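Local atomic coordinates of farnesyl diphosphate phosphatase YisP (PDB entry 3WE9), a protein that hydrolyses farnesyl diphosphate to farnesol and diphosphate and takes part in biofilm formation in Bacillus subtilis. Residues 235-238 against 239-243; 260-263 against 264-268; 209-212 against 213-217; 29-32 against 33-37. One frame throughout, in Å; residues are numbered along the deposited sequence.

Contact 1. Residues 235-238 against 239-243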
loop_
_atom_site.group_PDB
_atom_site.type_symbol
_atom_site.label_atom_id
_atom_site.label_comp_id
_atom_site.label_asym_id
_atom_site.label_seq_id
_atom_site.Cartn_x
_atom_site.Cartn_y
_atom_site.Cartn_z
ATOM N N LYS A 235 -5.111 -8.346 -9.191
ATOM C CA LYS A 235 -4.681 -7.947 -10.527
ATOM C C LYS A 235 -4.789 -6.427 -10.678
ATOM O O LYS A 235 -3.888 -5.779 -11.214
ATOM C CB LYS A 235 -5.552 -8.642 -11.581
ATOM C CG LYS A 235 -5.131 -8.399 -13.024
ATOM C CD LYS A 235 -6.033 -9.166 -13.990
ATOM C CE LYS A 235 -5.591 -8.987 -15.438
ATOM N NZ LYS A 235 -6.469 -9.740 -16.386
ATOM N N ALA A 236 -5.892 -5.861 -10.200
ATOM C CA ALA A 236 -6.095 -4.419 -10.279
ATOM C C ALA A 236 -4.996 -3.690 -9.501
ATOM O O ALA A 236 -4.389 -2.740 -10.002
ATOM C CB ALA A 236 -7.463 -4.052 -9.717
ATOM N N ALA A 237 -4.741 -4.143 -8.280
ATOM C CA ALA A 237 -3.714 -3.529 -7.437
ATOM C C ALA A 237 -2.358 -3.557 -8.140
ATOM O O ALA A 237 -1.621 -2.573 -8.131
ATOM C CB ALA A 237 -3.629 -4.263 -6.096
ATOM N N LEU A 238 -2.033 -4.700 -8.740
ATOM C CA LEU A 238 -0.779 -4.860 -9.458
ATOM C C LEU A 238 -0.681 -3.880 -10.628
ATOM O O LEU A 238 0.299 -3.146 -10.754
ATOM C CB LEU A 238 -0.654 -6.296 -9.976
ATOM C CG LEU A 238 -0.358 -7.354 -8.910
ATOM C CD1 LEU A 238 -0.438 -8.750 -9.525
ATOM C CD2 LEU A 238 1.025 -7.104 -8.325
ATOM N N HIS A 239 -1.701 -3.875 -11.480
ATOM C CA HIS A 239 -1.725 -2.989 -12.647
ATOM C C HIS A 239 -1.669 -1.512 -12.282
ATOM O O HIS A 239 -0.955 -0.734 -12.918
ATOM C CB HIS A 239 -2.989 -3.244 -13.476
ATOM C CG HIS A 239 -2.888 -4.424 -14.391
ATOM N ND1 HIS A 239 -2.485 -5.669 -13.960
ATOM C CD2 HIS A 239 -3.133 -4.545 -15.717
ATOM C CE1 HIS A 239 -2.485 -6.507 -14.982
ATOM N NE2 HIS A 239 -2.875 -5.851 -16.060
ATOM N N LEU A 240 -2.427 -1.126 -11.262
ATOM C CA LEU A 240 -2.485 0.264 -10.829
ATOM C C LEU A 240 -1.155 0.803 -10.317
ATOM O O LEU A 240 -0.763 1.918 -10.657
ATOM C CB LEU A 240 -3.553 0.438 -9.744
ATOM C CG LEU A 240 -5.005 0.267 -10.211
ATOM C CD1 LEU A 240 -5.946 0.264 -9.010
ATOM C CD2 LEU A 240 -5.361 1.395 -11.174
ATOM N N HIS A 241 -0.463 0.012 -9.504
ATOM C CA HIS A 241 0.805 0.462 -8.943
ATOM C C HIS A 241 1.950 0.416 -9.936
ATOM O O HIS A 241 2.890 1.200 -9.834
ATOM C CB HIS A 241 1.081 -0.311 -7.654
ATOM C CG HIS A 241 0.094 0.013 -6.579
ATOM N ND1 HIS A 241 0.156 1.181 -5.849
ATOM C CD2 HIS A 241 -1.065 -0.590 -6.221
ATOM C CE1 HIS A 241 -0.921 1.287 -5.092
ATOM N NE2 HIS A 241 -1.680 0.226 -5.300
ATOM N N ARG A 242 1.870 -0.481 -10.915
ATOM C CA ARG A 242 2.894 -0.505 -11.950
ATOM C C ARG A 242 2.688 0.767 -12.772
ATOM O O ARG A 242 3.645 1.448 -13.144
ATOM C CB ARG A 242 2.745 -1.725 -12.867
ATOM C CG ARG A 242 3.497 -2.948 -12.388
ATOM C CD ARG A 242 3.640 -3.983 -13.494
ATOM N NE ARG A 242 4.442 -5.122 -13.060
ATOM C CZ ARG A 242 3.940 -6.271 -12.612
ATOM N NH1 ARG A 242 2.624 -6.441 -12.541
ATOM N NH2 ARG A 242 4.757 -7.249 -12.241
ATOM N N ALA A 243 1.423 1.083 -13.040
ATOM C CA ALA A 243 1.067 2.267 -13.815
ATOM C C ALA A 243 1.528 3.544 -13.113
ATOM O O ALA A 243 1.913 4.514 -13.766
ATOM C CB ALA A 243 -0.441 2.308 -14.045
#
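H239 N donates to K235 O at 2.9 Å with an N-H...O angle of 173°, and L240 N to A236 O and R242 N to L238 O repeat the same i-to-i+4 step, as expected of an unbroken α-helix. Residues 235-243 are thus two and a half turns of helix 228-250, one of the helices of the all-helical squalene/phytoene synthase fold. The side chains of K235 and H239 lie alongside each other and point the same way. K235 swings its CG opposite its own backbone N (chi1 -175°) and then runs fully extended, which brings CG to 3.8 Å from H239 CE1 and CE to 4.0 Å from the same atom. The imidazole also turns ND1 back to K235 O at 3.1 Å, but the angle of 120° makes this a weak bond, a second grip on a carbonyl already held by the amide. K235 NZ and H239 NE2 stay 5.3 Å apart, so the touching is done by lysine methylenes and ring atoms. An alanine in place of H239 would probably free the aliphatic part of K235 to turn and leave its carbonyl with the backbone bond alone. One residue further along, A236 O is overhung by L240, whose CG lies 3.1 Å from it, while L240 also packs on L262 and V267. R242 stretches out over another flank, where E217 and Q220 of helix 199-221 hold its guanidinium, and R242 NH1 passes L238 CB at 4.2 Å.

Contact 2. Residues 260-263 against 264-268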
loop_
_atom_site.group_PDB
_atom_site.type_symbol
_atom_site.label_atom_id
_atom_site.label_comp_id
_atom_site.label_asym_id
_atom_site.label_seq_id
_atom_site.Cartn_x
_atom_site.Cartn_y
_atom_site.Cartn_z
ATOM N N PHE A 260 2.451 12.144 -7.093
ATOM C CA PHE A 260 1.855 11.428 -8.214
ATOM C C PHE A 260 0.782 10.427 -7.845
ATOM O O PHE A 260 0.944 9.643 -6.920
ATOM C CB PHE A 260 2.940 10.724 -9.024
ATOM C CG PHE A 260 3.743 11.655 -9.868
ATOM C CD1 PHE A 260 4.504 12.661 -9.284
ATOM C CD2 PHE A 260 3.699 11.561 -11.251
ATOM C CE1 PHE A 260 5.211 13.565 -10.063
ATOM C CE2 PHE A 260 4.401 12.458 -12.035
ATOM C CZ PHE A 260 5.160 13.468 -11.439
ATOM N N ALA A 261 -0.316 10.466 -8.590
ATOM C CA ALA A 261 -1.436 9.559 -8.385
ATOM C C ALA A 261 -2.191 9.438 -9.703
ATOM O O ALA A 261 -2.176 10.361 -10.520
ATOM C CB ALA A 261 -2.358 10.094 -7.294
ATOM N N LEU A 262 -2.841 8.300 -9.916
ATOM C CA LEU A 262 -3.602 8.090 -11.142
ATOM C C LEU A 262 -4.921 8.851 -11.050
ATOM O O LEU A 262 -5.549 8.886 -9.988
ATOM C CB LEU A 262 -3.889 6.601 -11.345
ATOM C CG LEU A 262 -2.706 5.627 -11.407
ATOM C CD1 LEU A 262 -3.242 4.196 -11.413
ATOM C CD2 LEU A 262 -1.853 5.898 -12.648
ATOM N N THR A 263 -5.334 9.471 -12.153
ATOM C CA THR A 263 -6.598 10.205 -12.168
ATOM C C THR A 263 -7.717 9.186 -12.362
ATOM O O THR A 263 -7.449 8.036 -12.703
ATOM C CB THR A 263 -6.650 11.212 -13.333
ATOM O OG1 THR A 263 -6.587 10.498 -14.575
ATOM C CG2 THR A 263 -5.485 12.186 -13.249
ATOM N N GLU A 264 -8.962 9.603 -12.149
ATOM C CA GLU A 264 -10.094 8.696 -12.329
ATOM C C GLU A 264 -10.040 8.134 -13.746
ATOM O O GLU A 264 -10.220 6.934 -13.964
ATOM C CB GLU A 264 -11.427 9.427 -12.129
ATOM C CG GLU A 264 -11.605 10.090 -10.765
ATOM C CD GLU A 264 -13.031 10.570 -10.531
ATOM O OE1 GLU A 264 -13.573 11.286 -11.400
ATOM O OE2 GLU A 264 -13.609 10.232 -9.475
ATOM N N THR A 265 -9.781 9.015 -14.706
ATOM C CA THR A 265 -9.697 8.626 -16.107
ATOM C C THR A 265 -8.608 7.584 -16.302
ATOM O O THR A 265 -8.820 6.575 -16.976
ATOM C CB THR A 265 -9.389 9.846 -17.014
ATOM O OG1 THR A 265 -10.428 10.823 -16.869
ATOM C CG2 THR A 265 -9.314 9.423 -18.477
ATOM N N GLU A 266 -7.444 7.823 -15.707
ATOM C CA GLU A 266 -6.334 6.888 -15.833
ATOM C C GLU A 266 -6.644 5.517 -15.241
ATOM O O GLU A 266 -6.354 4.491 -15.861
ATOM C CB GLU A 266 -5.077 7.479 -15.192
ATOM C CG GLU A 266 -4.404 8.526 -16.069
ATOM C CD GLU A 266 -3.295 9.283 -15.366
ATOM O OE1 GLU A 266 -2.467 9.898 -16.070
ATOM O OE2 GLU A 266 -3.250 9.276 -14.118
ATOM N N VAL A 267 -7.232 5.498 -14.050
ATOM C CA VAL A 267 -7.573 4.236 -13.397
ATOM C C VAL A 267 -8.507 3.444 -14.308
ATOM O O VAL A 267 -8.320 2.247 -14.536
ATOM C CB VAL A 267 -8.279 4.478 -12.038
ATOM C CG1 VAL A 267 -8.706 3.153 -11.426
ATOM C CG2 VAL A 267 -7.346 5.226 -11.089
ATOM N N LYS A 268 -9.510 4.134 -14.836
ATOM C CA LYS A 268 -10.477 3.524 -15.732
ATOM C C LYS A 268 -9.788 2.836 -16.914
ATOM O O LYS A 268 -10.093 1.688 -17.233
ATOM C CB LYS A 268 -11.453 4.598 -16.211
ATOM C CG LYS A 268 -12.591 4.108 -17.074
ATOM C CD LYS A 268 -13.664 5.179 -17.129
ATOM C CE LYS A 268 -14.612 4.988 -18.292
ATOM N NZ LYS A 268 -15.664 6.045 -18.289
#
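T263 turns OG1 into the crowded position between its backbone N and carbonyl carbon (chi1 63°), and E266 places CG opposite its carbonyl carbon (chi1 -78°) before running on extended; together these settings let each side chain reach the other's main chain. The result is a capping box at the start of helix 264-271, with T263 as N-cap. T263 OG1 accepts from E266 N at 3.0 Å, and in return E266 OE2 accepts from T263 N at 2.9 Å. That second bond enters on the anti side of the carboxylate, 30° out of its plane. The two side chains cross at a slant, E266 CG lying 3.3 Å from T263 OG1, so the methylene is packed against the hydroxyl that caps the helix. V267 N closes the first regular turn on T263 O at 2.9 Å. The CG2 branch of V267 leans back over the same carbonyl and meets L262 CB at 3.7 Å, an apolar touch just outside the box. K247 of helix 228-250 makes a salt bridge with E266 OE2, giving that oxygen two partners, and also bonds to A261 O. Replacing E266 by an alanine would probably leave T263 N without its acceptor and K247 without its carboxylate mate, with half of the capping box gone. Although the box itself lies at the surface, its inner side faces helix 228-250: L262 rests on V244, so the loop and the first turn of helix 264-271 are laid together against that longer helix.

Contact 3. Residues 209-212 against 213-217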
loop_
_atom_site.group_PDB
_atom_site.type_symbol
_atom_site.label_atom_id
_atom_site.label_comp_id
_atom_site.label_asym_id
_atom_site.label_seq_id
_atom_site.Cartn_x
_atom_site.Cartn_y
_atom_site.Cartn_z
ATOM N N ALA A 209 13.030 1.640 -7.286
ATOM C CA ALA A 209 11.860 1.203 -8.054
ATOM C C ALA A 209 12.068 -0.236 -8.557
ATOM O O ALA A 209 11.115 -1.013 -8.679
ATOM C CB ALA A 209 11.619 2.155 -9.243
ATOM N N PHE A 210 13.321 -0.580 -8.845
ATOM C CA PHE A 210 13.667 -1.924 -9.313
ATOM C C PHE A 210 13.227 -2.964 -8.274
ATOM O O PHE A 210 12.672 -4.013 -8.620
ATOM C CB PHE A 210 15.179 -2.028 -9.547
ATOM C CG PHE A 210 15.607 -3.320 -10.176
ATOM C CD1 PHE A 210 15.630 -3.464 -11.560
ATOM C CD2 PHE A 210 15.965 -4.405 -9.383
ATOM C CE1 PHE A 210 16.003 -4.671 -12.149
ATOM C CE2 PHE A 210 16.339 -5.622 -9.962
ATOM C CZ PHE A 210 16.358 -5.751 -11.347
ATOM N N GLU A 211 13.491 -2.674 -7.003
ATOM C CA GLU A 211 13.098 -3.556 -5.906
ATOM C C GLU A 211 11.574 -3.661 -5.816
ATOM O O GLU A 211 11.020 -4.752 -5.693
ATOM C CB GLU A 211 13.645 -3.012 -4.583
ATOM C CG GLU A 211 15.155 -3.143 -4.443
ATOM C CD GLU A 211 15.569 -4.498 -3.887
ATOM O OE1 GLU A 211 14.816 -5.478 -4.071
ATOM O OE2 GLU A 211 16.652 -4.582 -3.266
ATOM N N ALA A 212 10.895 -2.519 -5.867
ATOM C CA ALA A 212 9.441 -2.514 -5.785
ATOM C C ALA A 212 8.846 -3.413 -6.868
ATOM O O ALA A 212 7.948 -4.207 -6.607
ATOM C CB ALA A 212 8.910 -1.087 -5.934
ATOM N N GLU A 213 9.362 -3.294 -8.084
ATOM C CA GLU A 213 8.865 -4.086 -9.200
ATOM C C GLU A 213 9.140 -5.579 -9.024
ATOM O O GLU A 213 8.360 -6.416 -9.477
ATOM C CB GLU A 213 9.471 -3.544 -10.506
ATOM C CG GLU A 213 9.122 -2.059 -10.709
ATOM C CD GLU A 213 9.697 -1.448 -11.973
ATOM O OE1 GLU A 213 10.921 -1.541 -12.178
ATOM O OE2 GLU A 213 8.922 -0.861 -12.758
ATOM N N ALA A 214 10.239 -5.913 -8.356
ATOM C CA ALA A 214 10.569 -7.312 -8.104
ATOM C C ALA A 214 9.494 -7.896 -7.169
ATOM O O ALA A 214 9.054 -9.031 -7.345
ATOM C CB ALA A 214 11.959 -7.423 -7.459
ATOM N N TYR A 215 9.075 -7.118 -6.172
ATOM C CA TYR A 215 8.042 -7.584 -5.256
ATOM C C TYR A 215 6.720 -7.742 -6.004
ATOM O O TYR A 215 6.006 -8.720 -5.805
ATOM C CB TYR A 215 7.868 -6.607 -4.088
ATOM C CG TYR A 215 8.968 -6.686 -3.051
ATOM C CD1 TYR A 215 9.058 -7.773 -2.177
ATOM C CD2 TYR A 215 9.910 -5.672 -2.936
ATOM C CE1 TYR A 215 10.062 -7.837 -1.207
ATOM C CE2 TYR A 215 10.914 -5.726 -1.979
ATOM C CZ TYR A 215 10.984 -6.806 -1.117
ATOM O OH TYR A 215 11.971 -6.834 -0.159
ATOM N N LEU A 216 6.404 -6.779 -6.870
ATOM C CA LEU A 216 5.167 -6.830 -7.651
ATOM C C LEU A 216 5.127 -8.077 -8.534
ATOM O O LEU A 216 4.146 -8.818 -8.529
ATOM C CB LEU A 216 5.039 -5.574 -8.524
ATOM C CG LEU A 216 4.820 -4.229 -7.807
ATOM C CD1 LEU A 216 4.934 -3.087 -8.806
ATOM C CD2 LEU A 216 3.463 -4.216 -7.120
ATOM N N GLU A 217 6.201 -8.306 -9.285
ATOM C CA GLU A 217 6.299 -9.461 -10.179
ATOM C C GLU A 217 6.103 -10.763 -9.399
ATOM O O GLU A 217 5.545 -11.737 -9.905
ATOM C CB GLU A 217 7.665 -9.454 -10.872
ATOM C CG GLU A 217 7.835 -10.486 -11.985
ATOM C CD GLU A 217 6.699 -10.454 -13.002
ATOM O OE1 GLU A 217 6.218 -9.347 -13.328
ATOM O OE2 GLU A 217 6.293 -11.538 -13.482
HETATM O O HOH W 1 14.462 -7.268 -1.403
#
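Y215 folds back along helix 199-221 over the turn that holds E211 and A212. Its CB lies 3.5 Å from A212 O, and its CG is set beside its own backbone N (chi1 -76°), which carries the ring toward the preceding turn. CD2 then comes to 3.1 Å from E211 O, approached obliquely, and CE2 follows the same carbonyl at 3.8 Å; A212 CA sits at the ring's edge, near its plane. At the tip, Y215 OH reaches a water at 2.8 Å, and that water donates a hydrogen bond to E211 OE1 at 3.2 Å. E211 OE1 itself stays 4.4 Å from Y215 CE2. Both side chains also face helix 118-140, where each touches L122 and E211 touches L118 as well. E211 O accepts from Y215 N in the regular helical manner, with a weak additional bond from A214 N. On another flank E213 lays its CG 3.0 Å from A209 O before its carboxylate forms a salt bridge with R249 of helix 228-250. A212 and L216 occupy the buried side, packing on L161 and A158 of helix 145-165, and L216 also touches L238. Polar and aromatic groups therefore share the interfaces with aliphatic ones. The acids differ in how they are met: E213, like E217, is paired with an arginine of helix 228-250, whereas the polar ends of E211 and Y215 are joined through a single water, with no direct bond between them.

Contact 4. Residues 29-32 against 33-37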
loop_
_atom_site.group_PDB
_atom_site.type_symbol
_atom_site.label_atom_id
_atom_site.label_comp_id
_atom_site.label_asym_id
_atom_site.label_seq_id
_atom_site.Cartn_x
_atom_site.Cartn_y
_atom_site.Cartn_z
ATOM N N CYS A 29 -6.603 1.940 -4.486
ATOM C CA CYS A 29 -6.814 0.717 -3.718
ATOM C C CYS A 29 -8.306 0.457 -3.538
ATOM O O CYS A 29 -8.765 -0.677 -3.672
ATOM C CB CYS A 29 -6.140 0.815 -2.345
ATOM S SG CYS A 29 -4.323 0.786 -2.390
ATOM N N PHE A 30 -9.054 1.516 -3.236
ATOM C CA PHE A 30 -10.493 1.413 -3.035
ATOM C C PHE A 30 -11.105 0.812 -4.288
ATOM O O PHE A 30 -11.995 -0.035 -4.224
ATOM C CB PHE A 30 -11.102 2.796 -2.786
ATOM C CG PHE A 30 -12.579 2.769 -2.502
ATOM C CD1 PHE A 30 -13.052 2.488 -1.222
ATOM C CD2 PHE A 30 -13.500 3.012 -3.519
ATOM C CE1 PHE A 30 -14.423 2.452 -0.957
ATOM C CE2 PHE A 30 -14.873 2.978 -3.265
ATOM C CZ PHE A 30 -15.335 2.698 -1.980
ATOM N N LYS A 31 -10.611 1.264 -5.435
ATOM C CA LYS A 31 -11.094 0.784 -6.716
ATOM C C LYS A 31 -10.767 -0.700 -6.886
ATOM O O LYS A 31 -11.596 -1.480 -7.357
ATOM C CB LYS A 31 -10.454 1.591 -7.849
ATOM C CG LYS A 31 -10.953 1.215 -9.228
ATOM C CD LYS A 31 -12.453 1.421 -9.331
ATOM C CE LYS A 31 -12.991 0.929 -10.660
ATOM N NZ LYS A 31 -14.479 1.018 -10.702
ATOM N N ALA A 32 -9.556 -1.084 -6.502
ATOM C CA ALA A 32 -9.128 -2.477 -6.609
ATOM C C ALA A 32 -9.976 -3.370 -5.705
ATOM O O ALA A 32 -10.354 -4.479 -6.085
ATOM C CB ALA A 32 -7.655 -2.602 -6.229
ATOM N N LEU A 33 -10.273 -2.874 -4.509
ATOM C CA LEU A 33 -11.070 -3.615 -3.537
ATOM C C LEU A 33 -12.536 -3.756 -3.932
ATOM O O LEU A 33 -13.221 -4.672 -3.472
ATOM C CB LEU A 33 -10.991 -2.928 -2.172
ATOM C CG LEU A 33 -9.640 -2.922 -1.448
ATOM C CD1 LEU A 33 -9.746 -2.065 -0.190
ATOM C CD2 LEU A 33 -9.227 -4.340 -1.104
ATOM N N SER A 34 -13.012 -2.854 -4.786
ATOM C CA SER A 34 -14.409 -2.875 -5.208
ATOM C C SER A 34 -14.811 -4.184 -5.881
ATOM O O SER A 34 -15.991 -4.527 -5.923
ATOM C CB SER A 34 -14.702 -1.698 -6.150
ATOM O OG SER A 34 -14.078 -1.879 -7.412
ATOM N N TYR A 35 -13.828 -4.918 -6.396
ATOM C CA TYR A 35 -14.093 -6.182 -7.077
ATOM C C TYR A 35 -14.373 -7.351 -6.138
ATOM O O TYR A 35 -14.807 -8.416 -6.579
ATOM C CB TYR A 35 -12.927 -6.527 -8.003
ATOM C CG TYR A 35 -12.730 -5.500 -9.090
ATOM C CD1 TYR A 35 -13.680 -5.330 -10.095
ATOM C CD2 TYR A 35 -11.606 -4.674 -9.099
ATOM C CE1 TYR A 35 -13.516 -4.364 -11.085
ATOM C CE2 TYR A 35 -11.431 -3.703 -10.081
ATOM C CZ TYR A 35 -12.390 -3.555 -11.071
ATOM O OH TYR A 35 -12.220 -2.604 -12.051
ATOM N N LEU A 36 -14.123 -7.160 -4.849
ATOM C CA LEU A 36 -14.380 -8.212 -3.870
ATOM C C LEU A 36 -15.869 -8.283 -3.529
ATOM O O LEU A 36 -16.592 -7.293 -3.661
ATOM C CB LEU A 36 -13.608 -7.935 -2.576
ATOM C CG LEU A 36 -12.079 -8.045 -2.561
ATOM C CD1 LEU A 36 -11.545 -7.432 -1.273
ATOM C CD2 LEU A 36 -11.663 -9.501 -2.680
ATOM N N PRO A 37 -16.349 -9.465 -3.104
ATOM C CA PRO A 37 -17.761 -9.595 -2.738
ATOM C C PRO A 37 -17.957 -8.636 -1.565
ATOM O O PRO A 37 -16.999 -8.330 -0.851
ATOM C CB PRO A 37 -17.876 -11.059 -2.318
ATOM C CG PRO A 37 -16.884 -11.732 -3.223
ATOM C CD PRO A 37 -15.697 -10.785 -3.159
#
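Y35 presents one ring face to S34, whose OG stands 4.0 Å above the plane of the Y35 ring and over its centre, while A32 O lies at the ring's edge near its plane, 3.3 Å from Y35 CD2. K31 O approaches the same ring obliquely, and K31 CE comes to 3.9 Å from Y35 OH as the lysine, bent at chi2, crosses the tyrosine at a slant. A chi1 of 71° sets S34 OG between its own backbone N and carbonyl carbon, from where it donates to K31 O at 2.5 Å. S34 N also bonds to K31 O, at 3.2 Å, but from well above the carbonyl plane (74° out of it), so one oxygen serves two donors. A32 O is hydrogen-bonded by T233 of helix 228-250, and A32 packs on A236 there. After the regular bond from L33 N to C29 O, S34 N keeps only a weak one to F30 O beside that to K31 O, three residues back, and a type I turn follows from L33 to L36. Such tightening is characteristic of an α-helix running out, here into the link through the N-cap residue P37 to helix 38-54.

How the contacts relate
Contact 1 is the buried one and touches all three others: R242 forms its salt bridge with E217 of contact 3, L240 packs on L262 and V267 of contact 2, and A236 meets A32 and Y35 of contact 4. Contacts 2 and 4 also touch, through V267 and K31, whereas contact 3 stays about 10 Å or more, nearest atoms, from both. Contacts 1 and 3 lie inside continuous helices with regular backbone bonding; contacts 2 and 4 mark a helix start and a helix end. Their chemistry follows: reciprocal side-chain capping at the surface in 260-268, a serine folded onto a carbonyl in 29-37, and interhelical salt bridges from E213 and E217 within 209-217.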